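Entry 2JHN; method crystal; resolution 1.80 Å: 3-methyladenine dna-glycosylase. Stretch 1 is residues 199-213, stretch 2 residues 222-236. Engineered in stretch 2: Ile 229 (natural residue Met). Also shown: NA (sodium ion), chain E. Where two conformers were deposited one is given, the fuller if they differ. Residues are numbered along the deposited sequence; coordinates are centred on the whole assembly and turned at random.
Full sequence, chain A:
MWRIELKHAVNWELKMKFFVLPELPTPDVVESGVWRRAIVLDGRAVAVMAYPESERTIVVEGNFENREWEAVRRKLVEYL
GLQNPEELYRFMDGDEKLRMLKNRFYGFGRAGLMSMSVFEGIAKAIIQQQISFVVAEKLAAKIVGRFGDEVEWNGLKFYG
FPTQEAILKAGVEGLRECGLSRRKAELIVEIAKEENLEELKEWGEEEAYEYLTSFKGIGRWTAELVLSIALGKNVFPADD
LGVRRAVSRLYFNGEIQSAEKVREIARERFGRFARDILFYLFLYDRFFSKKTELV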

# COMPACT_ATOMS: atom_id res chain seq x y z
N GLU A 199 10.86 -8.67 9.78
CA GLU A 199 12.11 -9.01 9.08
C GLU A 199 11.93 -9.49 7.64
O GLU A 199 12.88 -9.47 6.85
CB GLU A 199 12.94 -10.04 9.88
CG GLU A 199 13.36 -9.52 11.26
CD GLU A 199 14.09 -10.57 12.10
OE1 GLU A 199 14.20 -11.73 11.65
OE2 GLU A 199 14.50 -10.24 13.23
N LEU A 200 10.71 -9.90 7.28
CA LEU A 200 10.42 -10.40 5.93
C LEU A 200 10.79 -9.37 4.87
O LEU A 200 11.17 -9.74 3.76
CB LEU A 200 8.94 -10.81 5.81
CG LEU A 200 8.55 -11.72 4.64
CD1 LEU A 200 9.24 -13.09 4.71
CD2 LEU A 200 7.01 -11.86 4.58
N LYS A 201 10.68 -8.09 5.22
CA LYS A 201 11.09 -7.00 4.33
C LYS A 201 12.51 -7.10 3.82
O LYS A 201 12.81 -6.64 2.73
CB LYS A 201 10.95 -5.66 5.03
CG LYS A 201 9.61 -5.07 4.91
CD LYS A 201 9.59 -3.69 5.49
CE LYS A 201 9.62 -2.66 4.40
NZ LYS A 201 9.64 -1.33 5.04
N GLU A 202 13.40 -7.65 4.63
CA GLU A 202 14.83 -7.71 4.32
C GLU A 202 15.26 -9.03 3.70
O GLU A 202 16.45 -9.21 3.40
CB GLU A 202 15.63 -7.52 5.59
CG GLU A 202 15.03 -6.61 6.61
CD GLU A 202 15.59 -5.22 6.52
OE1 GLU A 202 16.55 -4.92 7.26
OE2 GLU A 202 15.08 -4.43 5.70
N TRP A 203 14.31 -9.97 3.55
CA TRP A 203 14.57 -11.25 2.90
C TRP A 203 14.67 -11.05 1.40
O TRP A 203 14.15 -10.07 0.86
CB TRP A 203 13.45 -12.26 3.16
CG TRP A 203 13.39 -12.92 4.51
CD1 TRP A 203 13.79 -12.41 5.71
CD2 TRP A 203 12.83 -14.21 4.79
NE1 TRP A 203 13.53 -13.32 6.72
CE2 TRP A 203 12.94 -14.43 6.18
CE3 TRP A 203 12.25 -15.21 4.00
CZ2 TRP A 203 12.49 -15.61 6.80
CZ3 TRP A 203 11.82 -16.38 4.60
CH2 TRP A 203 11.92 -16.56 5.99
N GLY A 204 15.30 -11.99 0.72
CA GLY A 204 15.32 -11.99 -0.74
C GLY A 204 13.92 -12.31 -1.27
O GLY A 204 13.12 -12.91 -0.55
N GLU A 205 13.66 -11.90 -2.52
CA GLU A 205 12.39 -12.16 -3.24
C GLU A 205 11.99 -13.61 -3.25
O GLU A 205 10.86 -13.93 -2.90
CB GLU A 205 12.49 -11.69 -4.70
CG GLU A 205 12.53 -10.21 -4.91
CD GLU A 205 13.03 -9.81 -6.31
OE1 GLU A 205 12.75 -10.54 -7.31
OE2 GLU A 205 13.69 -8.76 -6.40
N GLU A 206 12.89 -14.49 -3.68
CA GLU A 206 12.54 -15.89 -3.82
C GLU A 206 12.26 -16.57 -2.48
O GLU A 206 11.31 -17.34 -2.38
CB GLU A 206 13.55 -16.67 -4.68
CG GLU A 206 13.43 -16.34 -6.20
CD GLU A 206 14.40 -17.14 -7.07
OE1 GLU A 206 14.60 -18.35 -6.82
OE2 GLU A 206 14.95 -16.55 -8.02
N GLU A 207 13.09 -16.28 -1.48
CA GLU A 207 12.88 -16.78 -0.10
C GLU A 207 11.55 -16.27 0.50
O GLU A 207 10.82 -17.02 1.17
CB GLU A 207 14.05 -16.32 0.80
CG GLU A 207 15.47 -16.87 0.43
CD GLU A 207 16.18 -16.13 -0.72
OE1 GLU A 207 15.64 -15.16 -1.30
OE2 GLU A 207 17.31 -16.56 -1.07
N ALA A 208 11.28 -14.98 0.31
CA ALA A 208 10.03 -14.38 0.79
C ALA A 208 8.83 -15.00 0.06
O ALA A 208 7.83 -15.31 0.69
CB ALA A 208 10.08 -12.87 0.66
N TYR A 209 8.95 -15.20 -1.26
CA TYR A 209 7.88 -15.86 -2.05
C TYR A 209 7.57 -17.26 -1.52
O TYR A 209 6.41 -17.63 -1.36
CB TYR A 209 8.26 -15.93 -3.55
CG TYR A 209 7.15 -16.53 -4.38
CD1 TYR A 209 6.10 -15.74 -4.86
CD2 TYR A 209 7.12 -17.92 -4.67
CE1 TYR A 209 5.04 -16.31 -5.63
CE2 TYR A 209 6.07 -18.48 -5.43
CZ TYR A 209 5.04 -17.67 -5.90
OH TYR A 209 4.00 -18.23 -6.65
N GLU A 210 8.60 -18.04 -1.23
CA GLU A 210 8.38 -19.41 -0.75
C GLU A 210 7.82 -19.43 0.67
O GLU A 210 7.04 -20.30 1.01
CB GLU A 210 9.67 -20.24 -0.84
CG GLU A 210 10.07 -20.59 -2.26
CD GLU A 210 9.06 -21.50 -2.96
OE1 GLU A 210 8.56 -22.46 -2.32
OE2 GLU A 210 8.78 -21.28 -4.16
N TYR A 211 8.18 -18.44 1.49
CA TYR A 211 7.59 -18.33 2.81
C TYR A 211 6.10 -18.00 2.72
O TYR A 211 5.25 -18.69 3.32
CB TYR A 211 8.34 -17.31 3.65
CG TYR A 211 7.69 -17.02 4.99
CD1 TYR A 211 7.81 -17.90 6.06
CD2 TYR A 211 6.96 -15.84 5.18
CE1 TYR A 211 7.21 -17.63 7.31
CE2 TYR A 211 6.35 -15.54 6.39
CZ TYR A 211 6.48 -16.45 7.46
OH TYR A 211 5.91 -16.14 8.67
N LEU A 212 5.76 -16.97 1.94
CA LEU A 212 4.35 -16.56 1.83
C LEU A 212 3.49 -17.70 1.29
O LEU A 212 2.47 -18.03 1.87
CB LEU A 212 4.21 -15.29 0.98
CG LEU A 212 4.84 -14.07 1.68
CD1 LEU A 212 5.08 -12.97 0.66
CD2 LEU A 212 3.90 -13.61 2.80
N THR A 213 3.95 -18.35 0.22
CA THR A 213 3.16 -19.36 -0.45
C THR A 213 3.14 -20.68 0.33
O THR A 213 2.31 -21.55 0.03
CB THR A 213 3.61 -19.63 -1.92
OG1 THR A 213 5.00 -19.96 -1.95
CG2 THR A 213 3.33 -18.41 -2.80
N THR A 222 -1.50 -13.41 -4.33
CA THR A 222 -1.36 -12.81 -3.00
C THR A 222 0.11 -12.61 -2.63
O THR A 222 0.48 -11.57 -2.07
CB THR A 222 -2.06 -13.67 -1.96
OG1 THR A 222 -3.46 -13.70 -2.28
CG2 THR A 222 -1.81 -13.11 -0.52
N ALA A 223 0.96 -13.59 -2.94
CA ALA A 223 2.37 -13.51 -2.54
C ALA A 223 3.07 -12.37 -3.33
O ALA A 223 3.80 -11.53 -2.75
CB ALA A 223 3.08 -14.89 -2.73
N GLU A 224 2.82 -12.33 -4.64
CA GLU A 224 3.41 -11.27 -5.48
C GLU A 224 2.88 -9.88 -5.15
O GLU A 224 3.66 -8.90 -5.17
CB GLU A 224 3.29 -11.57 -6.98
CG GLU A 224 4.05 -12.85 -7.37
CD GLU A 224 4.00 -13.16 -8.85
OE1 GLU A 224 3.12 -12.60 -9.56
OE2 GLU A 224 4.89 -13.95 -9.29
N LEU A 225 1.60 -9.78 -4.85
CA LEU A 225 1.02 -8.50 -4.39
C LEU A 225 1.70 -8.04 -3.07
O LEU A 225 2.16 -6.90 -2.96
CB LEU A 225 -0.50 -8.62 -4.20
CG LEU A 225 -1.33 -7.37 -4.01
CD1 LEU A 225 -1.22 -6.52 -5.30
CD2 LEU A 225 -2.79 -7.82 -3.75
N VAL A 226 1.84 -8.95 -2.11
CA VAL A 226 2.54 -8.62 -0.84
C VAL A 226 3.96 -8.16 -1.12
O VAL A 226 4.39 -7.12 -0.62
CB VAL A 226 2.54 -9.81 0.14
CG1 VAL A 226 3.57 -9.59 1.29
CG2 VAL A 226 1.11 -10.02 0.69
N LEU A 227 4.69 -8.93 -1.93
CA LEU A 227 6.07 -8.62 -2.25
C LEU A 227 6.22 -7.18 -2.78
O LEU A 227 7.12 -6.46 -2.36
CB LEU A 227 6.62 -9.62 -3.27
CG LEU A 227 7.15 -10.91 -2.56
CD1 LEU A 227 7.23 -12.06 -3.53
CD2 LEU A 227 8.54 -10.61 -2.01
N SER A 228 5.34 -6.78 -3.67
CA SER A 228 5.44 -5.46 -4.30
C SER A 228 4.85 -4.34 -3.41
O SER A 228 5.53 -3.33 -3.16
CB SER A 228 4.75 -5.47 -5.66
OG SER A 228 3.44 -6.00 -5.60
N ILE A 229 3.63 -4.53 -2.96
CA ILE A 229 2.91 -3.44 -2.27
C ILE A 229 3.21 -3.30 -0.77
O ILE A 229 2.99 -2.21 -0.21
CB ILE A 229 1.36 -3.39 -2.57
CG1 ILE A 229 0.58 -4.41 -1.73
CG2 ILE A 229 1.09 -3.53 -4.10
CD1 ILE A 229 -1.00 -4.26 -1.82
N ALA A 230 3.69 -4.37 -0.14
CA ALA A 230 4.02 -4.38 1.30
C ALA A 230 5.53 -4.45 1.59
O ALA A 230 6.01 -3.79 2.52
CB ALA A 230 3.28 -5.51 2.03
N LEU A 231 6.26 -5.22 0.78
CA LEU A 231 7.66 -5.50 1.00
C LEU A 231 8.59 -4.59 0.20
O LEU A 231 9.80 -4.58 0.45
CB LEU A 231 7.98 -7.00 0.72
CG LEU A 231 7.27 -8.01 1.61
CD1 LEU A 231 7.93 -9.37 1.57
CD2 LEU A 231 7.19 -7.49 3.07
N GLY A 232 8.03 -3.85 -0.74
CA GLY A 232 8.84 -2.94 -1.59
C GLY A 232 9.78 -3.61 -2.61
O GLY A 232 10.74 -2.98 -3.08
N LYS A 233 9.50 -4.86 -2.96
CA LYS A 233 10.32 -5.61 -3.93
C LYS A 233 9.80 -5.50 -5.34
O LYS A 233 8.58 -5.38 -5.57
CB LYS A 233 10.43 -7.10 -3.57
CG LYS A 233 10.89 -7.41 -2.13
CD LYS A 233 12.26 -6.88 -1.80
CE LYS A 233 12.73 -7.46 -0.48
NZ LYS A 233 13.88 -6.71 0.04
N ASN A 234 10.72 -5.56 -6.30
CA ASN A 234 10.37 -5.42 -7.70
C ASN A 234 9.85 -6.74 -8.28
O ASN A 234 10.49 -7.37 -9.14
CB ASN A 234 11.56 -4.88 -8.48
CG ASN A 234 11.17 -4.40 -9.87
OD1 ASN A 234 10.07 -3.89 -10.06
ND2 ASN A 234 12.06 -4.58 -10.84
N VAL A 235 8.69 -7.16 -7.79
CA VAL A 235 8.04 -8.37 -8.22
C VAL A 235 6.71 -7.92 -8.83
O VAL A 235 5.97 -7.14 -8.22
CB VAL A 235 7.85 -9.34 -7.03
CG1 VAL A 235 7.00 -10.53 -7.40
CG2 VAL A 235 9.23 -9.80 -6.51
N PHE A 236 6.43 -8.34 -10.04
CA PHE A 236 5.30 -7.72 -10.74
C PHE A 236 4.14 -8.69 -10.74
O PHE A 236 4.24 -9.76 -11.37
CB PHE A 236 5.71 -7.29 -12.15
CG PHE A 236 4.68 -6.42 -12.84
CD1 PHE A 236 4.59 -5.04 -12.54
CD2 PHE A 236 3.81 -6.96 -13.78
CE1 PHE A 236 3.63 -4.22 -13.18
CE2 PHE A 236 2.84 -6.18 -14.43
CZ PHE A 236 2.76 -4.79 -14.13
NA NA E . 0.04 -21.59 -0.40
O HOH W 1 13.41 -6.13 -5.58
O HOH W 2 -2.29 -22.15 -0.93
O HOH W 3 0.54 -22.38 -2.75

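The contact is a helix packed against a helix and the turn that follows it. Helix 205-213 and helix 222-229 run at 133° to each other, and their axes come within 9.3 Å. Together the two stretches bury 692 Å², both sides summed, shared between Leu, Ala and Val residues and the longer Lys 201, Lys 233, Glu 205 and Tyr 209.

The principal bump is Leu 227. Its CB points toward the first helix, and the m, t rotamer seats the branched end in a hollow formed by Glu 205, Ala 208, Tyr 209 and Leu 212. The floor of that hollow is Ala 208, whose CB lies 3.8 Å from Leu 227 CD2; a methyl is all the side chain this position carries, so the leucine can come close to the helix. Tyr 209 forms one wall: its CB is 4.0 Å from Leu 227 CD1, which sits at the edge of the ring, near its plane.

Further along, the roles are exchanged. Leu 212 points toward the second helix, and the small partner is now Ala 223. The CB atoms of Leu 212 and Ala 223 are 3.9 Å apart. Leu 212 CD1 reaches on to Val 226 CG1 at 3.8 Å. Ala 223 CB also meets Thr 213 CG2 at 3.5 Å and Tyr 209 CE1 at 3.8 Å, so one methyl touches three side chains of the first stretch. Thr 213 can offer its methyl here while its hydroxyl is satisfied within its own helix, OG1 donating to Tyr 209 O at 2.8 Å.

Beyond the helix, Leu 231 fills the next hollow. Its CB points sideways but its end comes nearer, placing CD1 3.9 Å from Leu 200 CG and 4.2 Å from Ala 208 CB, while CD2 lies 3.9 Å from Lys 201 CG. Gly 232 then turns the chain with positive phi, a conformation that favours glycine.

Lys 233 follows, pointing toward the first stretch. Its NZ donates to Lys 201 O at 2.9 Å, meeting a carbonyl near the end of the 3-10 segment, and its CE lies 3.3 Å from Trp 203 O. The stem is useful too: Lys 233 CB packs 4.0 Å from Glu 205 CG. At the exposed margin, water 1 joins the stretches, donating to Glu 205 OE2 and accepting from Asn 234 N, both at 2.8 Å.

The rule is alternation: leucines fill hollows where alanines leave room, and long polar side chains lend their stems to the border.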